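Beta-ketoacyl synthase (Burkholderia phymatum, PDB 4EWG) probably catalyses the condensation step of fatty-acid chain elongation, forming 3-oxoacyl-[acyl-carrier-protein], as other beta-ketoacyl-ACP synthases do. Local coordinates at residues 300-305 against 326-331; 316-321 against 373-378; 391-396 against 403-408; 334-339 against 363-368. All coordinates share one frame; numbering follows the deposited sequence.

Contact 1 of 4, residues 300-305 against 326-331; sequences AYVNAH and ERMPIS
Tyr301 holds CG anti to its backbone N (chi1 167°), and Ser331 keeps OG between its backbone N and carbonyl carbon (chi1 68°). These torsions bring the two hydroxyls together across neighbouring parallel strands. Tyr301 OH donates to Ser331 OG at 2.8 Å, and OG lies at the ring edge, in the ring plane. Asn303 ND2 gives a second bond to Tyr301 OH, at 3.0 Å. Ser331 OG in turn hydrogen-bonds Ala362 O. In the backbone, Val302 N meets Pro329 O at 3.0 Å. The later bonds, Ser331 N to Val302 O and Ala304 N to Ser331 O, are weak.

The face of Val302 and Ile330 is apolar. These side chains lie side by side and point the same way, with Val302 CG1 3.8 Å from Ile330 CD1. Ala304 CB packs on Ile330 CG1 at 3.6 Å. Met328 crosses Val302 at about a right angle, and its CG is tight against Val302 CG2 at 3.4 Å. Helix 310-324, the connection of this beta-alpha-beta unit, covers that face. The chemistry is thus split: a chain of buried hydrogen bonds fixes the tyrosine tip on one face, and close aliphatic packing seals the other.

Contact 2 of 4, residues 316-321 against 373-378; sequences ESQATA and ACAPLD
Ser317 of helix 310-324 points at Ala375 in the loop that leads to strand 378-379. Its CB lies 3.5 Å from Ala375 N and also touches Cys374 CB. With chi1 at 64°, OG sits between the backbone N and the carbonyl carbon. There it accepts a hydrogen bond from Ala375 N at 3.0 Å, with an N-H...O angle of 157°. The same OG rests 3.4 Å from Cys374 CA. It also hydrogen-bonds Val314 O, one turn back in its own helix.

The rest of the contact is mostly apolar, made by methyl groups. Ala375 CB meets Ala321 CB at 3.7 Å, one turn further along the helix. Leu377 reaches in with both methyls. Its CD1 lies 3.8 Å from Thr320 CB and also comes close to Ser317 O. Its CD2 lies 3.8 Å from Ala321 N. The leucine and Thr320 cross at about a right angle. Both also touch Ile330 of strand 329-331, so the loop residue and the helix share one apolar patch with the sheet. The serine hydroxyl therefore works both ways: it is tied to a helix carbonyl and satisfies a loop N-H, while methyl groups close the seam beside it.

Contact 3 of 4, residues 391-396 against 403-408; sequences YVMSNN and NTSLIF
Val392 and Phe408, Ser394 and Leu406, and Asn396 and Thr404 form three hydrogen-bonded pairs of an antiparallel ladder. Each pair makes two backbone bonds. For example, Ser394 N reaches Leu406 O at 2.9 Å, and Thr404 N reaches Asn396 O at 2.9 Å. Met393 with Ile407 and Asn395 with Ser405 are the non-hydrogen-bonded pairs between them. Here CA-H...O contacts add to the ladder, and Met393 CA lies 3.2 Å from Leu406 O.

One side-chain hydrogen bond crosses directly on the face of Asn395. Ser405 OG donates to Asn395 OD1 at 2.8 Å, in the plane of the amide carbonyl. A water makes a second link on the opposite face. It donates to Ser394 O at 2.9 Å and also bonds Thr404 OG1, which has a further partner in Ser172 OG.

Apolar contacts line both faces. Met393 runs extended and bends only at chi3 (-85°), which carries CE to 3.7 Å from Ile407 CG1. The same methyl lies close to Ser405 OG. On the other face, Val392 CG2 meets Phe408 CB at 3.9 Å and lies at the edge of the phenyl ring.

Helix 278-291 covers the face of Asn395, Ser405 and Ile407. Helices 170-183 and 344-358 cover the face of Val392, Thr404 and Phe408. This is a beta hairpin inside a mixed sheet with helices on both sides, as expected of the layered alpha-beta build of the thiolase-like fold.

Contact 4 of 4, residues 334-339 against 363-368; sequences KSYVGH and PTLNLT
This is a helix-to-loop contact: Ser335 and Tyr336 of the short helix 334-337 meet Pro363, Thr364 and Leu365, which lie just after strand 360-361. The helix follows strand 329-331, whose Ser331 touches Pro363 and Thr364.

Two direct hydrogen bonds join the segments. Leu365 N donates to Ser335 OG at 2.9 Å, with an N-H...O angle of 147°. Ser335 OG also hydrogen-bonds Ser332 O, so the hydroxyl is held from both sides of the contact. Tyr336 OH donates to Pro363 O at 3.0 Å, and this carbonyl oxygen lies at the ring edge, near the ring plane.

Leu365 lies against one face of the Tyr336 ring and crosses the side chain at about a right angle. Its CD2 sits over that face, 4.1 Å from the Tyr336 ring centroid, in a CH-pi contact. Its CD1 lies above the hydroxyl end of the ring, 3.2 Å from Tyr336 OH and nearly as close to CE2. Nearer the backbone, Thr364 CG2 packs on Ser335 CB at 3.7 Å.

A water adds a third link. It donates to Ser335 O at 2.7 Å and accepts from Asn366 ND2 at 3.0 Å. Asn366 belongs to a type II turn from Thr364 to Leu367, and its positive phi (58°) suits the third position of that turn. Its ND2 also bonds His220 O. Thr364 OG1 accepts from Ser332 N, just before the helix. Hydroxyls and one water thus satisfy backbone groups of the helix and the loop, while the leucine methyls pack on a ring whose hydroxyl is held by Pro363 O.

Contacts 1 and 3 share the mixed sheet, where strands 299-303 and 391-398 are neighbours; their centres are about 10 Å apart. Contact 2 lies beside contact 1, about 9 Å between centres, on helix 310-324, which joins the two strands of contact 1. Their segments alternate along the chain. Contact 4 is nested within the loop closed by contact 2, yet the two do not touch. It follows contact 1 and meets it where Lys334 NZ bonds His305 O. Contact 3 comes last in the chain, about 18 Å from contact 4 between centres. Together they knit strands, two helices and loops into the C-terminal half of the ketosynthase fold.

Contact 1 of 4, residues 300-305 against 326-331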
loop_
_atom_site.group_PDB
_atom_site.type_symbol
_atom_site.label_atom_id
_atom_site.label_comp_id
_atom_site.label_asym_id
_atom_site.label_seq_id
_atom_site.Cartn_x
_atom_site.Cartn_y
_atom_site.Cartn_z
ATOM N N ALA A 300 28.665 8.142 -7.965
ATOM C CA ALA A 300 29.435 9.320 -7.554
ATOM C C ALA A 300 28.947 9.932 -6.218
ATOM O O ALA A 300 29.688 10.670 -5.564
ATOM C CB ALA A 300 29.432 10.354 -8.635
ATOM N N TYR A 301 27.720 9.633 -5.808
ATOM C CA TYR A 301 27.135 10.252 -4.598
ATOM C C TYR A 301 25.984 9.423 -4.072
ATOM O O TYR A 301 25.229 8.821 -4.825
ATOM C CB TYR A 301 26.671 11.696 -4.890
ATOM C CG TYR A 301 25.775 12.333 -3.834
ATOM C CD1 TYR A 301 26.314 12.999 -2.755
ATOM C CD2 TYR A 301 24.376 12.287 -3.941
ATOM C CE1 TYR A 301 25.500 13.585 -1.780
ATOM C CE2 TYR A 301 23.556 12.865 -2.976
ATOM C CZ TYR A 301 24.126 13.519 -1.895
ATOM O OH TYR A 301 23.332 14.132 -0.928
ATOM N N VAL A 302 25.873 9.391 -2.757
ATOM C CA VAL A 302 24.751 8.811 -2.094
ATOM C C VAL A 302 23.994 9.894 -1.354
ATOM O O VAL A 302 24.577 10.612 -0.543
ATOM C CB VAL A 302 25.228 7.741 -1.107
ATOM C CG1 VAL A 302 24.072 7.236 -0.247
ATOM C CG2 VAL A 302 25.909 6.628 -1.866
ATOM N N ASN A 303 22.679 9.980 -1.605
ATOM C CA ASN A 303 21.767 10.747 -0.740
ATOM C C ASN A 303 21.288 9.836 0.366
ATOM O O ASN A 303 20.429 8.982 0.165
ATOM C CB ASN A 303 20.577 11.342 -1.523
ATOM C CG ASN A 303 19.788 12.384 -0.714
ATOM O OD1 ASN A 303 18.636 12.131 -0.293
ATOM N ND2 ASN A 303 20.395 13.563 -0.499
ATOM N N ALA A 304 21.876 10.023 1.540
ATOM C CA ALA A 304 21.528 9.298 2.728
ATOM C C ALA A 304 20.050 9.456 3.099
ATOM O O ALA A 304 19.366 10.394 2.688
ATOM C CB ALA A 304 22.413 9.734 3.908
ATOM N N HIS A 305 19.586 8.496 3.881
ATOM C CA HIS A 305 18.343 8.614 4.603
ATOM C C HIS A 305 18.617 9.570 5.711
ATOM O O HIS A 305 17.913 10.573 5.849
ATOM C CB HIS A 305 17.924 7.243 5.105
ATOM C CG HIS A 305 16.526 7.173 5.627
ATOM N ND1 HIS A 305 15.472 7.610 4.931
ATOM C CD2 HIS A 305 16.025 6.626 6.799
ATOM C CE1 HIS A 305 14.348 7.402 5.656
ATOM N NE2 HIS A 305 14.687 6.792 6.787
ATOM N N GLU A 326 35.288 3.876 1.933
ATOM C CA GLU A 326 35.309 5.192 2.624
ATOM C C GLU A 326 35.179 6.389 1.711
ATOM O O GLU A 326 34.927 7.474 2.189
ATOM C CB GLU A 326 36.596 5.370 3.456
ATOM N N ARG A 327 35.352 6.205 0.412
ATOM C CA ARG A 327 35.463 7.342 -0.504
ATOM C C ARG A 327 34.135 7.996 -0.844
ATOM O O ARG A 327 34.108 9.057 -1.458
ATOM C CB ARG A 327 36.212 6.935 -1.809
ATOM C CG ARG A 327 35.562 5.823 -2.664
ATOM C CD ARG A 327 34.756 6.369 -3.846
ATOM N NE ARG A 327 33.852 5.367 -4.425
ATOM C CZ ARG A 327 32.756 5.643 -5.132
ATOM N NH1 ARG A 327 32.390 6.899 -5.368
ATOM N NH2 ARG A 327 32.008 4.646 -5.596
ATOM N N MET A 328 33.034 7.371 -0.473
ATOM C CA MET A 328 31.728 7.794 -1.013
ATOM C C MET A 328 31.257 9.109 -0.415
ATOM O O MET A 328 31.080 9.217 0.813
ATOM C CB MET A 328 30.672 6.711 -0.791
ATOM C CG MET A 328 29.256 7.110 -1.217
ATOM S SD MET A 328 29.146 7.538 -2.967
ATOM C CE MET A 328 29.222 5.948 -3.768
ATOM N N PRO A 329 31.046 10.117 -1.268
ATOM C CA PRO A 329 30.393 11.339 -0.784
ATOM C C PRO A 329 28.940 11.063 -0.429
ATOM O O PRO A 329 28.235 10.344 -1.171
ATOM C CB PRO A 329 30.494 12.300 -1.971
ATOM C CG PRO A 329 31.610 11.752 -2.813
ATOM C CD PRO A 329 31.488 10.263 -2.670
ATOM N N ILE A 330 28.498 11.626 0.686
ATOM C CA ILE A 330 27.173 11.359 1.207
ATOM C C ILE A 330 26.716 12.569 1.994
ATOM O O ILE A 330 27.532 13.269 2.590
ATOM C CB ILE A 330 27.192 10.070 2.101
ATOM C CG1 ILE A 330 25.802 9.676 2.586
ATOM C CG2 ILE A 330 28.108 10.246 3.301
ATOM C CD1 ILE A 330 25.706 8.229 3.072
ATOM N N SER A 331 25.418 12.852 1.947
ATOM C CA SER A 331 24.808 13.854 2.840
ATOM C C SER A 331 23.304 13.609 2.984
ATOM O O SER A 331 22.711 12.827 2.240
ATOM C CB SER A 331 25.081 15.287 2.365
ATOM O OG SER A 331 24.421 15.565 1.159
#

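Contact 2 of 4, residues 316-321 against 373-378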
loop_
_atom_site.group_PDB
_atom_site.type_symbol
_atom_site.label_atom_id
_atom_site.label_comp_id
_atom_site.label_asym_id
_atom_site.label_seq_id
_atom_site.Cartn_x
_atom_site.Cartn_y
_atom_site.Cartn_z
ATOM N N GLU A 316 23.300 2.848 8.906
ATOM C CA GLU A 316 23.335 3.342 7.528
ATOM C C GLU A 316 24.780 3.562 7.065
ATOM O O GLU A 316 25.148 3.166 5.956
ATOM C CB GLU A 316 22.516 4.647 7.347
ATOM C CG GLU A 316 22.576 5.187 5.928
ATOM C CD GLU A 316 21.622 6.352 5.637
ATOM O OE1 GLU A 316 21.062 6.969 6.565
ATOM O OE2 GLU A 316 21.415 6.641 4.443
ATOM N N SER A 317 25.590 4.189 7.925
ATOM C CA SER A 317 26.987 4.458 7.586
ATOM C C SER A 317 27.736 3.182 7.289
ATOM O O SER A 317 28.441 3.098 6.289
ATOM C CB SER A 317 27.711 5.216 8.685
ATOM O OG SER A 317 27.814 4.483 9.889
ATOM N N GLN A 318 27.564 2.180 8.143
ATOM C CA GLN A 318 28.252 0.893 7.964
ATOM C C GLN A 318 27.796 0.261 6.672
ATOM O O GLN A 318 28.609 -0.240 5.916
ATOM C CB GLN A 318 27.962 -0.064 9.116
ATOM C CG GLN A 318 28.431 0.401 10.482
ATOM C CD GLN A 318 27.774 -0.376 11.635
ATOM O OE1 GLN A 318 26.672 -0.894 11.496
ATOM N NE2 GLN A 318 28.452 -0.452 12.777
ATOM N N ALA A 319 26.486 0.259 6.426
ATOM C CA ALA A 319 25.918 -0.327 5.201
ATOM C C ALA A 319 26.499 0.343 3.959
ATOM O O ALA A 319 26.820 -0.328 2.972
ATOM C CB ALA A 319 24.388 -0.216 5.214
ATOM N N THR A 320 26.623 1.662 4.005
ATOM C CA THR A 320 27.140 2.420 2.884
ATOM C C THR A 320 28.652 2.159 2.685
ATOM O O THR A 320 29.098 1.949 1.572
ATOM C CB THR A 320 26.892 3.927 3.072
ATOM O OG1 THR A 320 25.520 4.152 3.451
ATOM C CG2 THR A 320 27.232 4.683 1.797
ATOM N N ALA A 321 29.410 2.143 3.778
ATOM C CA ALA A 321 30.860 1.869 3.710
ATOM C C ALA A 321 31.078 0.483 3.177
ATOM O O ALA A 321 31.946 0.262 2.324
ATOM C CB ALA A 321 31.510 2.009 5.074
ATOM N N ALA A 373 31.420 6.443 16.042
ATOM C CA ALA A 373 30.712 5.195 15.953
ATOM C C ALA A 373 30.158 5.001 14.535
ATOM O O ALA A 373 29.783 3.899 14.185
ATOM C CB ALA A 373 29.593 5.108 17.013
ATOM N N CYS A 374 30.121 6.059 13.721
ATOM C CA CYS A 374 29.750 5.931 12.304
ATOM C C CYS A 374 30.950 5.552 11.426
ATOM O O CYS A 374 32.059 6.022 11.643
ATOM C CB CYS A 374 29.137 7.228 11.780
ATOM S SG CYS A 374 27.461 7.603 12.424
ATOM N N ALA A 375 30.708 4.740 10.406
ATOM C CA ALA A 375 31.760 4.329 9.480
ATOM C C ALA A 375 32.293 5.553 8.703
ATOM O O ALA A 375 31.530 6.442 8.326
ATOM C CB ALA A 375 31.258 3.266 8.509
ATOM N N PRO A 376 33.618 5.585 8.459
ATOM C CA PRO A 376 34.217 6.614 7.610
ATOM C C PRO A 376 33.624 6.614 6.218
ATOM O O PRO A 376 33.637 5.589 5.529
ATOM C CB PRO A 376 35.696 6.220 7.571
ATOM C CG PRO A 376 35.905 5.585 8.890
ATOM C CD PRO A 376 34.648 4.796 9.150
ATOM N N LEU A 377 33.067 7.765 5.851
ATOM C CA LEU A 377 32.559 8.039 4.508
ATOM C C LEU A 377 33.013 9.443 4.176
ATOM O O LEU A 377 33.565 10.123 5.025
ATOM C CB LEU A 377 31.026 7.922 4.469
ATOM C CG LEU A 377 30.475 6.488 4.585
ATOM C CD1 LEU A 377 28.988 6.451 4.901
ATOM C CD2 LEU A 377 30.776 5.693 3.316
ATOM N N ASP A 378 32.778 9.902 2.968
ATOM C CA ASP A 378 33.107 11.298 2.657
ATOM C C ASP A 378 31.879 12.155 2.987
ATOM O O ASP A 378 31.088 12.497 2.130
ATOM C CB ASP A 378 33.574 11.450 1.206
ATOM C CG ASP A 378 34.095 12.821 0.905
ATOM O OD1 ASP A 378 34.265 13.623 1.853
ATOM O OD2 ASP A 378 34.328 13.118 -0.303
#

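Contact 3 of 4, residues 391-396 against 403-408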
loop_
_atom_site.group_PDB
_atom_site.type_symbol
_atom_site.label_atom_id
_atom_site.label_comp_id
_atom_site.label_asym_id
_atom_site.label_seq_id
_atom_site.Cartn_x
_atom_site.Cartn_y
_atom_site.Cartn_z
ATOM N N TYR A 391 26.218 8.700 -12.261
ATOM C CA TYR A 391 25.159 8.058 -11.501
ATOM C C TYR A 391 25.112 8.506 -10.051
ATOM O O TYR A 391 26.166 8.681 -9.394
ATOM C CB TYR A 391 25.295 6.538 -11.511
ATOM C CG TYR A 391 25.355 5.901 -12.888
ATOM C CD1 TYR A 391 26.568 5.805 -13.589
ATOM C CD2 TYR A 391 24.204 5.346 -13.475
ATOM C CE1 TYR A 391 26.618 5.200 -14.847
ATOM C CE2 TYR A 391 24.245 4.748 -14.729
ATOM C CZ TYR A 391 25.443 4.676 -15.412
ATOM O OH TYR A 391 25.456 4.081 -16.663
ATOM N N VAL A 392 23.873 8.627 -9.539
ATOM C CA VAL A 392 23.652 8.852 -8.140
ATOM C C VAL A 392 22.701 7.830 -7.546
ATOM O O VAL A 392 21.914 7.202 -8.257
ATOM C CB VAL A 392 23.160 10.275 -7.886
ATOM C CG1 VAL A 392 24.242 11.259 -8.384
ATOM C CG2 VAL A 392 21.830 10.496 -8.571
ATOM N N MET A 393 22.805 7.665 -6.231
ATOM C CA MET A 393 21.952 6.755 -5.484
ATOM C C MET A 393 21.232 7.511 -4.350
ATOM O O MET A 393 21.831 8.362 -3.669
ATOM C CB MET A 393 22.783 5.605 -4.911
ATOM C CG MET A 393 22.002 4.591 -4.088
ATOM S SD MET A 393 23.041 3.233 -3.457
ATOM C CE MET A 393 23.015 2.113 -4.853
ATOM N N SER A 394 19.948 7.178 -4.145
ATOM C CA SER A 394 19.203 7.719 -3.009
ATOM C C SER A 394 18.596 6.562 -2.236
ATOM O O SER A 394 17.861 5.747 -2.801
ATOM C CB SER A 394 18.104 8.663 -3.434
ATOM O OG SER A 394 17.431 9.194 -2.287
ATOM N N ASN A 395 18.913 6.510 -0.948
ATOM C CA ASN A 395 18.522 5.394 -0.072
ATOM C C ASN A 395 17.532 5.813 1.000
ATOM O O ASN A 395 17.471 6.979 1.391
ATOM C CB ASN A 395 19.753 4.814 0.618
ATOM C CG ASN A 395 20.665 4.089 -0.338
ATOM O OD1 ASN A 395 20.193 3.442 -1.291
ATOM N ND2 ASN A 395 21.999 4.180 -0.094
ATOM N N ASN A 396 16.722 4.863 1.432
ATOM C CA ASN A 396 15.734 5.087 2.499
ATOM C C ASN A 396 15.494 3.792 3.206
ATOM O O ASN A 396 15.461 2.717 2.584
ATOM C CB ASN A 396 14.394 5.606 1.943
ATOM C CG ASN A 396 14.540 6.919 1.220
ATOM O OD1 ASN A 396 14.542 8.020 1.856
ATOM N ND2 ASN A 396 14.635 6.848 -0.089
ATOM N N ASN A 403 13.796 -1.660 3.299
ATOM C CA ASN A 403 14.873 -0.915 2.683
ATOM C C ASN A 403 14.655 -0.693 1.180
ATOM O O ASN A 403 14.221 -1.609 0.464
ATOM C CB ASN A 403 16.195 -1.651 2.887
ATOM C CG ASN A 403 16.371 -2.140 4.312
ATOM O OD1 ASN A 403 16.143 -1.389 5.272
ATOM N ND2 ASN A 403 16.763 -3.389 4.455
ATOM N N THR A 404 14.977 0.520 0.728
ATOM C CA THR A 404 14.958 0.878 -0.694
ATOM C C THR A 404 16.203 1.626 -1.099
ATOM O O THR A 404 16.755 2.402 -0.337
ATOM C CB THR A 404 13.753 1.765 -1.061
ATOM O OG1 THR A 404 13.835 3.010 -0.340
ATOM C CG2 THR A 404 12.467 1.082 -0.711
ATOM N N SER A 405 16.634 1.356 -2.325
ATOM C CA SER A 405 17.786 2.007 -2.942
ATOM C C SER A 405 17.419 2.323 -4.395
ATOM O O SER A 405 17.011 1.439 -5.143
ATOM C CB SER A 405 18.990 1.071 -2.894
ATOM O OG SER A 405 20.125 1.667 -3.444
ATOM N N LEU A 406 17.563 3.577 -4.782
ATOM C CA LEU A 406 17.241 4.027 -6.136
ATOM C C LEU A 406 18.486 4.521 -6.787
ATOM O O LEU A 406 19.220 5.308 -6.173
ATOM C CB LEU A 406 16.226 5.161 -6.088
ATOM C CG LEU A 406 14.810 4.737 -5.725
ATOM C CD1 LEU A 406 13.996 5.964 -5.234
ATOM C CD2 LEU A 406 14.155 4.014 -6.902
ATOM N N ILE A 407 18.704 4.120 -8.040
ATOM C CA ILE A 407 19.788 4.652 -8.836
ATOM C C ILE A 407 19.267 5.459 -10.051
ATOM O O ILE A 407 18.506 4.939 -10.900
ATOM C CB ILE A 407 20.744 3.534 -9.332
ATOM C CG1 ILE A 407 21.356 2.786 -8.133
ATOM C CG2 ILE A 407 21.861 4.141 -10.191
ATOM C CD1 ILE A 407 22.184 1.553 -8.476
ATOM N N PHE A 408 19.730 6.722 -10.144
ATOM C CA PHE A 408 19.395 7.609 -11.237
ATOM C C PHE A 408 20.630 7.852 -12.137
ATOM O O PHE A 408 21.751 8.084 -11.655
ATOM C CB PHE A 408 18.886 8.950 -10.698
ATOM C CG PHE A 408 17.717 8.819 -9.795
ATOM C CD1 PHE A 408 16.519 8.327 -10.271
ATOM C CD2 PHE A 408 17.815 9.153 -8.457
ATOM C CE1 PHE A 408 15.428 8.173 -9.438
ATOM C CE2 PHE A 408 16.720 9.008 -7.610
ATOM C CZ PHE A 408 15.525 8.518 -8.104
HETATM O O HOH W 1 15.324 4.919 -1.622
#

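Contact 4 of 4, residues 334-339 against 363-368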
loop_
_atom_site.group_PDB
_atom_site.type_symbol
_atom_site.label_atom_id
_atom_site.label_comp_id
_atom_site.label_asym_id
_atom_site.label_seq_id
_atom_site.Cartn_x
_atom_site.Cartn_y
_atom_site.Cartn_z
ATOM N N LYS A 334 17.648 15.666 5.297
ATOM C CA LYS A 334 16.828 15.738 6.537
ATOM C C LYS A 334 17.425 16.717 7.528
ATOM O O LYS A 334 16.749 17.182 8.435
ATOM C CB LYS A 334 16.662 14.348 7.190
ATOM C CG LYS A 334 15.971 13.303 6.288
ATOM C CD LYS A 334 15.569 12.050 7.055
ATOM C CE LYS A 334 14.762 11.079 6.205
ATOM N NZ LYS A 334 15.399 10.577 4.961
ATOM N N SER A 335 18.702 17.047 7.350
ATOM C CA SER A 335 19.320 18.128 8.110
ATOM C C SER A 335 18.677 19.496 7.854
ATOM O O SER A 335 18.851 20.421 8.672
ATOM C CB SER A 335 20.829 18.209 7.808
ATOM O OG SER A 335 21.107 18.714 6.494
ATOM N N TYR A 336 17.979 19.646 6.723
ATOM C CA TYR A 336 17.285 20.898 6.378
ATOM C C TYR A 336 15.815 20.842 6.655
ATOM O O TYR A 336 15.273 21.727 7.317
ATOM C CB TYR A 336 17.429 21.226 4.891
ATOM C CG TYR A 336 18.815 21.526 4.472
ATOM C CD1 TYR A 336 19.677 20.502 4.151
ATOM C CD2 TYR A 336 19.270 22.837 4.375
ATOM C CE1 TYR A 336 20.965 20.753 3.767
ATOM C CE2 TYR A 336 20.563 23.105 3.967
ATOM C CZ TYR A 336 21.400 22.034 3.674
ATOM O OH TYR A 336 22.676 22.223 3.282
ATOM N N VAL A 337 15.157 19.825 6.106
ATOM C CA VAL A 337 13.695 19.725 6.166
ATOM C C VAL A 337 13.201 18.712 7.194
ATOM O O VAL A 337 11.986 18.473 7.307
ATOM C CB VAL A 337 13.084 19.395 4.777
ATOM C CG1 VAL A 337 13.439 20.497 3.806
ATOM C CG2 VAL A 337 13.551 18.047 4.253
ATOM N N GLY A 338 14.121 18.122 7.958
ATOM C CA GLY A 338 13.738 17.079 8.889
ATOM C C GLY A 338 13.409 15.768 8.180
ATOM O O GLY A 338 13.699 15.600 6.973
ATOM N N HIS A 339 12.804 14.841 8.923
ATOM C CA HIS A 339 12.346 13.576 8.387
ATOM C C HIS A 339 10.917 13.767 7.958
ATOM O O HIS A 339 10.012 13.828 8.790
ATOM C CB HIS A 339 12.441 12.495 9.452
ATOM C CG HIS A 339 12.160 11.134 8.947
ATOM N ND1 HIS A 339 11.518 10.916 7.796
ATOM C CD2 HIS A 339 12.456 9.875 9.478
ATOM C CE1 HIS A 339 11.397 9.589 7.608
ATOM N NE2 HIS A 339 11.973 8.963 8.634
ATOM N N PRO A 363 25.626 20.177 1.710
ATOM C CA PRO A 363 26.227 19.480 2.829
ATOM C C PRO A 363 25.150 19.073 3.819
ATOM O O PRO A 363 24.049 19.646 3.807
ATOM C CB PRO A 363 27.097 20.566 3.451
ATOM C CG PRO A 363 26.309 21.805 3.258
ATOM C CD PRO A 363 25.626 21.634 1.917
ATOM N N THR A 364 25.460 18.132 4.687
ATOM C CA THR A 364 24.603 17.894 5.861
ATOM C C THR A 364 24.780 19.062 6.842
ATOM O O THR A 364 25.868 19.306 7.354
ATOM C CB THR A 364 24.925 16.558 6.553
ATOM O OG1 THR A 364 24.732 15.492 5.625
ATOM C CG2 THR A 364 24.026 16.332 7.764
ATOM N N LEU A 365 23.690 19.795 7.055
ATOM C CA LEU A 365 23.623 20.899 8.031
ATOM C C LEU A 365 23.831 20.364 9.439
ATOM O O LEU A 365 23.444 19.222 9.741
ATOM C CB LEU A 365 22.258 21.572 7.954
ATOM C CG LEU A 365 22.206 23.060 7.656
ATOM C CD1 LEU A 365 22.846 23.401 6.292
ATOM C CD2 LEU A 365 20.767 23.550 7.722
ATOM N N ASN A 366 24.467 21.180 10.282
ATOM C CA ASN A 366 24.716 20.859 11.693
ATOM C C ASN A 366 25.524 19.550 11.917
ATOM O O ASN A 366 25.328 18.843 12.918
ATOM C CB ASN A 366 23.404 20.835 12.485
ATOM C CG ASN A 366 22.862 22.237 12.777
ATOM O OD1 ASN A 366 23.565 23.093 13.321
ATOM N ND2 ASN A 366 21.615 22.461 12.457
ATOM N N LEU A 367 26.440 19.253 10.982
ATOM C CA LEU A 367 27.403 18.156 11.127
ATOM C C LEU A 367 28.796 18.766 11.312
ATOM O O LEU A 367 29.446 19.129 10.339
ATOM C CB LEU A 367 27.369 17.234 9.892
ATOM C CG LEU A 367 28.365 16.048 9.839
ATOM C CD1 LEU A 367 28.240 15.107 11.050
ATOM C CD2 LEU A 367 28.188 15.244 8.566
ATOM N N THR A 368 29.249 18.862 12.563
ATOM C CA THR A 368 30.521 19.517 12.878
ATOM C C THR A 368 31.587 18.546 13.383
ATOM O O THR A 368 32.766 18.791 13.179
ATOM C CB THR A 368 30.300 20.631 13.903
ATOM O OG1 THR A 368 29.661 20.081 15.070
ATOM C CG2 THR A 368 29.395 21.727 13.289
HETATM O O HOH W 2 19.407 20.755 11.339
#